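Local coordinates for glycoside hydrolase, GH17 family (Formosa sp. Hel1_33_131, PDB 6FCG), which probably hydrolyses internal beta-1,3-glucosidic linkages of the algal storage glucan laminarin, as an endo-acting laminarinase, at residues Thr242-Gly256 with Ala273-Ser285. Residues are numbered along the deposited sequence; the frame is centred on the assembly and turned at random.
Sequences TYPMHDTHYNPIFWG and AMNRAKTYAVSQS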
loop_
_atom_site.group_PDB
_atom_site.type_symbol
_atom_site.label_atom_id
_atom_site.label_comp_id
_atom_site.label_asym_id
_atom_site.label_seq_id
_atom_site.Cartn_x
_atom_site.Cartn_y
_atom_site.Cartn_z
ATOM N N THR A 242 -6.011 17.639 -28.150
ATOM C CA THR A 242 -6.791 17.277 -26.969
ATOM C C THR A 242 -6.671 15.790 -26.708
ATOM O O THR A 242 -6.774 15.000 -27.640
ATOM C CB THR A 242 -8.264 17.682 -27.125
ATOM O OG1 THR A 242 -9.021 17.168 -26.033
ATOM C CG2 THR A 242 -8.852 17.162 -28.429
ATOM N N TYR A 243 -6.466 15.416 -25.438
ATOM C CA TYR A 243 -6.157 14.029 -25.066
ATOM C C TYR A 243 -6.938 13.499 -23.871
ATOM O O TYR A 243 -6.409 13.370 -22.774
ATOM C CB TYR A 243 -4.647 13.877 -24.831
ATOM C CG TYR A 243 -3.857 13.476 -26.076
ATOM C CD1 TYR A 243 -3.825 12.151 -26.492
ATOM C CD2 TYR A 243 -3.155 14.432 -26.825
ATOM C CE1 TYR A 243 -3.118 11.779 -27.616
ATOM C CE2 TYR A 243 -2.441 14.082 -27.960
ATOM C CZ TYR A 243 -2.426 12.756 -28.354
ATOM O OH TYR A 243 -1.714 12.355 -29.449
ATOM N N PRO A 244 -8.221 13.168 -24.088
ATOM C CA PRO A 244 -9.009 12.518 -23.039
ATOM C C PRO A 244 -8.307 11.288 -22.433
ATOM O O PRO A 244 -8.375 11.119 -21.214
ATOM C CB PRO A 244 -10.320 12.117 -23.753
ATOM C CG PRO A 244 -10.350 12.857 -25.025
ATOM C CD PRO A 244 -9.069 13.605 -25.220
ATOM N N MET A 245 -7.672 10.441 -23.258
ATOM C CA MET A 245 -7.043 9.215 -22.743
ATOM C C MET A 245 -6.126 9.533 -21.577
ATOM O O MET A 245 -6.199 8.921 -20.535
ATOM C CB MET A 245 -6.254 8.481 -23.815
ATOM C CG MET A 245 -5.836 7.076 -23.390
ATOM S SD MET A 245 -4.127 6.664 -23.770
ATOM C CE MET A 245 -3.198 7.798 -22.763
ATOM N N HIS A 246 -5.269 10.526 -21.759
ATOM C CA HIS A 246 -4.383 10.956 -20.689
ATOM C C HIS A 246 -5.138 11.481 -19.487
ATOM O O HIS A 246 -4.730 11.238 -18.368
ATOM C CB HIS A 246 -3.386 11.995 -21.204
ATOM C CG HIS A 246 -2.339 11.399 -22.079
ATOM N ND1 HIS A 246 -2.249 11.652 -23.431
ATOM C CD2 HIS A 246 -1.367 10.507 -21.801
ATOM C CE1 HIS A 246 -1.239 10.969 -23.940
ATOM N NE2 HIS A 246 -0.688 10.267 -22.969
ATOM N N ASP A 247 -6.210 12.225 -19.727
ATOM C CA ASP A 247 -6.982 12.777 -18.647
ATOM C C ASP A 247 -7.783 11.735 -17.873
ATOM O O ASP A 247 -8.114 11.980 -16.718
ATOM C CB ASP A 247 -7.840 13.960 -19.128
ATOM C CG ASP A 247 -7.011 15.224 -19.386
ATOM O OD1 ASP A 247 -5.852 15.300 -18.928
ATOM O OD2 ASP A 247 -7.519 16.176 -20.016
ATOM N N THR A 248 -7.994 10.534 -18.410
ATOM C CA THR A 248 -8.518 9.428 -17.564
ATOM C C THR A 248 -7.670 9.165 -16.290
ATOM O O THR A 248 -8.168 8.559 -15.324
ATOM C CB THR A 248 -8.646 8.078 -18.271
ATOM O OG1 THR A 248 -7.353 7.581 -18.651
ATOM C CG2 THR A 248 -9.545 8.194 -19.461
ATOM N N HIS A 249 -6.409 9.619 -16.298
ATOM C CA HIS A 249 -5.610 9.684 -15.083
ATOM C C HIS A 249 -5.469 11.098 -14.488
ATOM O O HIS A 249 -5.712 11.285 -13.305
ATOM C CB HIS A 249 -4.245 9.141 -15.373
ATOM C CG HIS A 249 -3.351 9.140 -14.183
ATOM N ND1 HIS A 249 -2.418 10.131 -13.957
ATOM C CD2 HIS A 249 -3.244 8.275 -13.150
ATOM C CE1 HIS A 249 -1.765 9.866 -12.838
ATOM N NE2 HIS A 249 -2.244 8.744 -12.334
ATOM N N TYR A 250 -5.045 12.075 -15.291
ATOM C CA TYR A 250 -4.705 13.429 -14.801
ATOM C C TYR A 250 -5.899 14.326 -14.479
ATOM O O TYR A 250 -5.730 15.316 -13.778
ATOM C CB TYR A 250 -3.770 14.179 -15.774
ATOM C CG TYR A 250 -2.398 13.648 -15.760
ATOM C CD1 TYR A 250 -1.485 14.058 -14.795
ATOM C CD2 TYR A 250 -2.003 12.670 -16.675
ATOM C CE1 TYR A 250 -0.200 13.518 -14.751
ATOM C CE2 TYR A 250 -0.720 12.139 -16.651
ATOM C CZ TYR A 250 0.164 12.543 -15.680
ATOM O OH TYR A 250 1.418 12.020 -15.683
ATOM N N ASN A 251 -7.070 14.017 -15.010
ATOM C CA ASN A 251 -8.268 14.741 -14.668
ATOM C C ASN A 251 -9.493 13.865 -14.908
ATOM O O ASN A 251 -10.249 14.052 -15.856
ATOM C CB ASN A 251 -8.360 16.073 -15.421
ATOM C CG ASN A 251 -9.620 16.863 -15.047
ATOM O OD1 ASN A 251 -10.154 16.742 -13.911
ATOM N ND2 ASN A 251 -10.130 17.637 -16.008
ATOM N N PRO A 252 -9.705 12.908 -14.006
ATOM C CA PRO A 252 -10.605 11.785 -14.260
ATOM C C PRO A 252 -12.084 11.984 -14.001
ATOM O O PRO A 252 -12.829 10.991 -14.050
ATOM C CB PRO A 252 -10.037 10.691 -13.348
ATOM C CG PRO A 252 -9.424 11.425 -12.219
ATOM C CD PRO A 252 -8.970 12.768 -12.735
ATOM N N ILE A 253 -12.539 13.215 -13.793
ATOM C CA ILE A 253 -13.925 13.459 -13.344
ATOM C C ILE A 253 -14.978 12.983 -14.366
ATOM O O ILE A 253 -16.079 12.603 -13.984
ATOM C CB ILE A 253 -14.161 14.919 -12.885
ATOM C CG1 ILE A 253 -13.421 15.298 -11.564
ATOM C CG2 ILE A 253 -15.641 15.199 -12.632
ATOM C CD1 ILE A 253 -11.979 14.831 -11.336
ATOM N N PHE A 254 -14.603 12.921 -15.640
ATOM C CA PHE A 254 -15.468 12.460 -16.755
ATOM C C PHE A 254 -15.442 10.945 -16.995
ATOM O O PHE A 254 -16.237 10.416 -17.765
ATOM C CB PHE A 254 -15.025 13.174 -18.063
ATOM C CG PHE A 254 -13.772 12.599 -18.669
ATOM C CD1 PHE A 254 -13.847 11.540 -19.574
ATOM C CD2 PHE A 254 -12.515 13.066 -18.299
ATOM C CE1 PHE A 254 -12.701 10.983 -20.112
ATOM C CE2 PHE A 254 -11.362 12.502 -18.833
ATOM C CZ PHE A 254 -11.459 11.464 -19.742
ATOM N N TRP A 255 -14.493 10.255 -16.374
ATOM C CA TRP A 255 -14.169 8.868 -16.735
ATOM C C TRP A 255 -14.646 7.893 -15.665
ATOM O O TRP A 255 -14.221 7.968 -14.511
ATOM C CB TRP A 255 -12.655 8.739 -16.903
ATOM C CG TRP A 255 -12.180 7.371 -17.238
ATOM C CD1 TRP A 255 -11.427 6.568 -16.450
ATOM C CD2 TRP A 255 -12.428 6.656 -18.427
ATOM N NE1 TRP A 255 -11.203 5.399 -17.071
ATOM C CE2 TRP A 255 -11.810 5.423 -18.295
ATOM C CE3 TRP A 255 -13.130 6.932 -19.592
ATOM C CZ2 TRP A 255 -11.854 4.449 -19.297
ATOM C CZ3 TRP A 255 -13.178 5.974 -20.583
ATOM C CH2 TRP A 255 -12.552 4.749 -20.428
ATOM N N GLY A 256 -15.531 6.993 -16.059
ATOM C CA GLY A 256 -15.974 5.930 -15.199
ATOM C C GLY A 256 -17.302 5.335 -15.602
ATOM O O GLY A 256 -17.841 5.623 -16.671
ATOM N N ALA A 273 -19.316 5.416 -21.434
ATOM C CA ALA A 273 -18.090 5.972 -20.883
ATOM C C ALA A 273 -17.223 6.581 -21.992
ATOM O O ALA A 273 -16.703 7.690 -21.828
ATOM C CB ALA A 273 -17.313 4.906 -20.137
ATOM N N MET A 274 -17.095 5.848 -23.102
ATOM C CA MET A 274 -16.357 6.322 -24.244
ATOM C C MET A 274 -17.006 7.537 -24.911
ATOM O O MET A 274 -16.291 8.417 -25.403
ATOM C CB MET A 274 -16.122 5.208 -25.267
ATOM C CG MET A 274 -15.116 4.152 -24.822
ATOM S SD MET A 274 -13.594 4.812 -24.115
ATOM C CE MET A 274 -12.887 5.561 -25.578
ATOM N N ASN A 275 -18.330 7.611 -24.915
ATOM C CA ASN A 275 -18.983 8.823 -25.368
ATOM C C ASN A 275 -18.616 10.047 -24.533
ATOM O O ASN A 275 -18.432 11.136 -25.064
ATOM C CB ASN A 275 -20.496 8.667 -25.427
ATOM C CG ASN A 275 -21.145 9.844 -26.134
ATOM O OD1 ASN A 275 -21.206 9.879 -27.365
ATOM N ND2 ASN A 275 -21.621 10.822 -25.366
ATOM N N ARG A 276 -18.495 9.878 -23.224
ATOM C CA ARG A 276 -18.046 10.983 -22.381
ATOM C C ARG A 276 -16.628 11.462 -22.767
ATOM O O ARG A 276 -16.336 12.660 -22.668
ATOM C CB ARG A 276 -18.125 10.628 -20.882
ATOM C CG ARG A 276 -19.476 10.907 -20.222
ATOM C CD ARG A 276 -19.399 10.708 -18.702
ATOM N NE ARG A 276 -19.224 9.293 -18.354
ATOM C CZ ARG A 276 -20.207 8.415 -18.126
ATOM N NH1 ARG A 276 -21.483 8.774 -18.173
ATOM N NH2 ARG A 276 -19.917 7.144 -17.848
ATOM N N ALA A 277 -15.765 10.528 -23.154
ATOM C CA ALA A 277 -14.415 10.832 -23.579
ATOM C C ALA A 277 -14.409 11.656 -24.853
ATOM O O ALA A 277 -13.614 12.600 -25.001
ATOM C CB ALA A 277 -13.626 9.542 -23.782
ATOM N N LYS A 278 -15.261 11.279 -25.796
ATOM C CA LYS A 278 -15.427 12.049 -27.025
ATOM C C LYS A 278 -15.912 13.460 -26.707
ATOM O O LYS A 278 -15.352 14.437 -27.158
ATOM C CB LYS A 278 -16.411 11.357 -27.953
ATOM C CG LYS A 278 -16.892 12.179 -29.135
ATOM C CD LYS A 278 -18.399 12.060 -29.242
ATOM C CE LYS A 278 -18.854 12.581 -30.591
ATOM N NZ LYS A 278 -20.333 12.661 -30.726
ATOM N N THR A 279 -16.947 13.556 -25.907
ATOM C CA THR A 279 -17.512 14.844 -25.543
ATOM C C THR A 279 -16.531 15.763 -24.846
ATOM O O THR A 279 -16.565 16.996 -25.019
ATOM C CB THR A 279 -18.723 14.519 -24.630
ATOM O OG1 THR A 279 -19.875 14.310 -25.451
ATOM C CG2 THR A 279 -18.964 15.582 -23.608
ATOM N N TYR A 280 -15.681 15.164 -24.025
ATOM C CA TYR A 280 -14.641 15.902 -23.333
ATOM C C TYR A 280 -13.704 16.591 -24.325
ATOM O O TYR A 280 -13.347 17.742 -24.147
ATOM C CB TYR A 280 -13.876 14.917 -22.464
ATOM C CG TYR A 280 -12.869 15.505 -21.542
ATOM C CD1 TYR A 280 -13.256 16.014 -20.300
ATOM C CD2 TYR A 280 -11.534 15.512 -21.881
ATOM C CE1 TYR A 280 -12.322 16.544 -19.432
ATOM C CE2 TYR A 280 -10.581 16.039 -21.024
ATOM C CZ TYR A 280 -10.969 16.550 -19.797
ATOM O OH TYR A 280 -10.008 17.080 -18.958
ATOM N N ALA A 281 -13.286 15.859 -25.355
ATOM C CA ALA A 281 -12.437 16.409 -26.428
ATOM C C ALA A 281 -13.138 17.525 -27.183
ATOM O O ALA A 281 -12.525 18.550 -27.489
ATOM C CB ALA A 281 -11.997 15.310 -27.410
ATOM N N VAL A 282 -14.413 17.319 -27.457
ATOM C CA VAL A 282 -15.186 18.313 -28.150
ATOM C C VAL A 282 -15.209 19.616 -27.318
ATOM O O VAL A 282 -15.048 20.706 -27.863
ATOM C CB VAL A 282 -16.636 17.839 -28.459
ATOM C CG1 VAL A 282 -17.413 18.934 -29.176
ATOM C CG2 VAL A 282 -16.645 16.578 -29.308
ATOM N N SER A 283 -15.402 19.488 -26.009
ATOM C CA SER A 283 -15.428 20.652 -25.100
ATOM C C SER A 283 -14.143 21.437 -25.106
ATOM O O SER A 283 -14.182 22.678 -25.064
ATOM C CB SER A 283 -15.702 20.237 -23.647
ATOM O OG SER A 283 -17.081 20.121 -23.422
ATOM N N GLN A 284 -13.016 20.715 -25.115
ATOM C CA GLN A 284 -11.702 21.359 -25.154
ATOM C C GLN A 284 -11.470 22.099 -26.467
ATOM O O GLN A 284 -10.973 23.227 -26.466
ATOM C CB GLN A 284 -10.579 20.361 -24.868
ATOM C CG GLN A 284 -10.657 19.835 -23.450
ATOM C CD GLN A 284 -9.419 19.110 -22.983
ATOM O OE1 GLN A 284 -8.655 18.501 -23.761
ATOM N NE2 GLN A 284 -9.188 19.189 -21.679
ATOM N N SER A 285 -11.835 21.469 -27.584
ATOM C CA SER A 285 -11.772 22.147 -28.883
ATOM C C SER A 285 -12.673 23.399 -28.901
ATOM O O SER A 285 -12.233 24.465 -29.324
ATOM C CB SER A 285 -12.155 21.177 -30.004
ATOM O OG SER A 285 -12.184 21.836 -31.258
HETATM O O HOH W 1 -6.863 18.720 -19.762
#
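The ring of Y280 projects from helix 266-294 as the main bump and lies with one face against F254, P244 CB approaching CD2 obliquely from that same side. With CG anti to the backbone N (chi1 -173°), the tyrosine reaches across to F254 in an offset stack, ring centres 4.3 Å apart and planes 25° from parallel. The opposite face of the F254 ring bears on CB of W255, while its CE1 touches CA and CB of A277.

At the tip of the ring the Y280 hydroxyl donates to D247 OD2 (2.9 Å), arriving from above the carboxylate plane, and accepts a bond from N251 ND2 at 3.0 Å. A water joins that same OD2 to Q284 NE2, and the other end of this amide, OE1, takes the T242 hydroxyl proton at 2.7 Å. An alanine in place of Y280 would probably leave one face of F254 without its stacking partner and D247 and N251 without their shared hydroxyl.

The P244 ring fills the shallow hollow over A277 and A281, CG 3.8 Å from A281 CB and also against A277 O, where the two helix axes stand 104° apart. M274 SD meets the W255 ring edge-on, a Met-aromatic contact 3.7 Å from CZ3. R276 closes this end, NH2 binding G256 O at 2.8 Å and NE reaching F254 O weakly. The contact thus ties the segment following barrel strand 238-241 to the next long helix through an apolar middle flanked by polar clasps, the arginine's charge probably balanced by the salt bridge from E261 to NH2.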